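PDB 3CI6: phosphoenolpyruvate-protein phosphotransferase, which probably transfers the phosphoryl group of phosphoenolpyruvate to a histidine of a carrier protein, and is represented here by its GAF domain alone. Local coordinates for residues B[42-47]-B[133-138]. Sequence-based numbering, arbitrary orientation.
Sequences VDVCSI and VVQNKQ
Four main-chain hydrogen bonds tie Val44 and Ser46 to Gln135 and Val133, both partners of each pair donating, which identifies them as hydrogen-bonded pairs of antiparallel strands; the axes of 44-47 and 133-136 run at 156°. The straightest joins Val133 N to Ser46 O (2.8 Å, 176° at the hydrogen), with the donor nearly along the C=O axis. Cys45 and Val134 form the non-hydrogen-bonded pair between them, and there CA-H groups face the carbonyls: Val134 CA lies 3.3 Å from Val44 O.

Beyond the last bridge, side chains continue the ladder. Asn136 has CG anti to its carbonyl carbon. From its CB, 3.8 Å from Asp43 OD2, the side chain lies obliquely across Val42 and Asp43; its CG comes near Val42 CB, and OD1 accepts Asp43 N at 3.0 Å, the donor standing 44° out of the carbonyl plane, while ND2 lies beside Val42 CG1 and bonds to Ser116 OG on the next strand. Asp43 answers across the gap: its OD2 takes Lys137 N at 2.8 Å through the anti lone pair, and water 1 donates to the same oxygen while accepting from Gln138 N.

These strands, 44-51 and 127-136, are the central neighbours of the six-stranded antiparallel sheet of the GAF fold, flanked by 56-63 and 116-124. On the face bearing Cys45 and Val134, the thiol, anti to its backbone N, puts SG 4.1 Å from Val134 CG2 and packs under helix 25-40; Val134 CG1 meets both methyls of Val42. On the other face Val44 and Gln135 lie side by side. Water 2 joins Gln135 OE1, to which it donates, to Ser46 OG, a hydroxyl also hydrogen-bonded to Ser62 OG.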
loop_
_atom_site.group_PDB
_atom_site.type_symbol
_atom_site.label_atom_id
_atom_site.label_comp_id
_atom_site.label_asym_id
_atom_site.label_seq_id
_atom_site.Cartn_x
_atom_site.Cartn_y
_atom_site.Cartn_z
ATOM N N VAL B 42 -8.424 -12.982 14.339
ATOM C CA VAL B 42 -7.368 -13.029 15.345
ATOM C C VAL B 42 -7.786 -12.234 16.572
ATOM O O VAL B 42 -8.641 -11.369 16.509
ATOM C CB VAL B 42 -6.016 -12.561 14.783
ATOM C CG1 VAL B 42 -5.533 -13.562 13.701
ATOM C CG2 VAL B 42 -6.103 -11.158 14.215
ATOM N N ASP B 43 -7.176 -12.566 17.694
ATOM C CA ASP B 43 -7.546 -11.950 18.965
ATOM C C ASP B 43 -7.165 -10.484 19.029
ATOM O O ASP B 43 -7.931 -9.671 19.547
ATOM C CB ASP B 43 -6.877 -12.677 20.132
ATOM C CG ASP B 43 -7.391 -14.075 20.316
ATOM O OD1 ASP B 43 -8.616 -14.293 20.116
ATOM O OD2 ASP B 43 -6.576 -14.970 20.699
ATOM N N VAL B 44 -5.966 -10.160 18.542
ATOM C CA VAL B 44 -5.438 -8.825 18.626
ATOM C C VAL B 44 -4.735 -8.385 17.366
ATOM O O VAL B 44 -3.951 -9.146 16.805
ATOM C CB VAL B 44 -4.429 -8.688 19.804
ATOM C CG1 VAL B 44 -3.764 -7.303 19.825
ATOM C CG2 VAL B 44 -5.100 -9.041 21.129
ATOM N N CYS B 45 -5.024 -7.172 16.904
ATOM C CA CYS B 45 -4.207 -6.524 15.889
ATOM C C CYS B 45 -3.946 -5.098 16.340
ATOM O O CYS B 45 -4.886 -4.370 16.621
ATOM C CB CYS B 45 -4.916 -6.531 14.570
ATOM S SG CYS B 45 -3.931 -5.699 13.248
ATOM N N SER B 46 -2.680 -4.736 16.414
ATOM C CA SER B 46 -2.280 -3.414 16.868
ATOM C C SER B 46 -1.251 -2.824 15.947
ATOM O O SER B 46 -0.498 -3.545 15.300
ATOM C CB SER B 46 -1.656 -3.499 18.247
ATOM O OG SER B 46 -2.454 -4.184 19.183
ATOM N N ILE B 47 -1.152 -1.499 15.970
ATOM C CA ILE B 47 -0.114 -0.830 15.206
ATOM C C ILE B 47 0.624 0.148 16.101
ATOM O O ILE B 47 0.024 0.913 16.876
ATOM C CB ILE B 47 -0.662 -0.143 13.948
ATOM C CG1 ILE B 47 0.469 0.438 13.098
ATOM C CG2 ILE B 47 -1.705 0.897 14.310
ATOM C CD1 ILE B 47 1.447 -0.529 12.673
ATOM N N VAL B 133 1.356 -5.559 14.607
ATOM C CA VAL B 133 1.430 -6.766 15.410
ATOM C C VAL B 133 0.087 -7.478 15.411
ATOM O O VAL B 133 -0.935 -6.867 15.697
ATOM C CB VAL B 133 1.827 -6.409 16.834
ATOM C CG1 VAL B 133 1.734 -7.622 17.712
ATOM C CG2 VAL B 133 3.247 -5.767 16.866
ATOM N N VAL B 134 0.090 -8.767 15.101
ATOM C CA VAL B 134 -1.052 -9.656 15.237
ATOM C C VAL B 134 -0.700 -10.654 16.331
ATOM O O VAL B 134 0.392 -11.259 16.327
ATOM C CB VAL B 134 -1.371 -10.331 13.892
ATOM C CG1 VAL B 134 -2.211 -11.558 14.079
ATOM C CG2 VAL B 134 -2.026 -9.337 12.926
ATOM N N GLN B 135 -1.569 -10.799 17.314
ATOM C CA GLN B 135 -1.333 -11.727 18.430
ATOM C C GLN B 135 -2.554 -12.584 18.675
ATOM O O GLN B 135 -3.680 -12.147 18.452
ATOM C CB GLN B 135 -1.009 -10.985 19.719
ATOM C CG GLN B 135 0.353 -10.318 19.677
ATOM C CD GLN B 135 0.574 -9.465 20.906
ATOM O OE1 GLN B 135 -0.114 -8.451 21.122
ATOM N NE2 GLN B 135 1.498 -9.911 21.763
ATOM N N ASN B 136 -2.330 -13.796 19.156
ATOM C CA ASN B 136 -3.398 -14.683 19.548
ATOM C C ASN B 136 -3.013 -15.373 20.840
ATOM O O ASN B 136 -1.828 -15.566 21.141
ATOM C CB ASN B 136 -3.659 -15.696 18.457
ATOM C CG ASN B 136 -4.158 -15.048 17.242
ATOM O OD1 ASN B 136 -5.369 -14.833 17.122
ATOM N ND2 ASN B 136 -3.241 -14.671 16.343
ATOM N N LYS B 137 -4.037 -15.740 21.598
ATOM C CA LYS B 137 -3.801 -16.384 22.884
ATOM C C LYS B 137 -3.028 -17.698 22.748
ATOM O O LYS B 137 -2.014 -17.919 23.427
ATOM C CB LYS B 137 -5.139 -16.563 23.592
ATOM C CG LYS B 137 -5.692 -15.263 24.097
ATOM C CD LYS B 137 -7.161 -15.416 24.465
ATOM C CE LYS B 137 -7.758 -14.101 24.868
ATOM N NZ LYS B 137 -9.109 -14.343 25.459
ATOM N N GLN B 138 -3.467 -18.535 21.842
ATOM C CA GLN B 138 -2.830 -19.815 21.606
ATOM C C GLN B 138 -1.795 -19.720 20.514
ATOM O O GLN B 138 -1.880 -18.827 19.673
ATOM C CB GLN B 138 -3.900 -20.797 21.166
ATOM C CG GLN B 138 -4.924 -21.058 22.259
ATOM C CD GLN B 138 -6.299 -21.410 21.730
ATOM O OE1 GLN B 138 -6.620 -21.160 20.557
ATOM N NE2 GLN B 138 -7.131 -21.994 22.602
HETATM O O HOH W 1 -6.266 -17.760 20.582
HETATM O O HOH W 2 -0.508 -5.853 20.129
#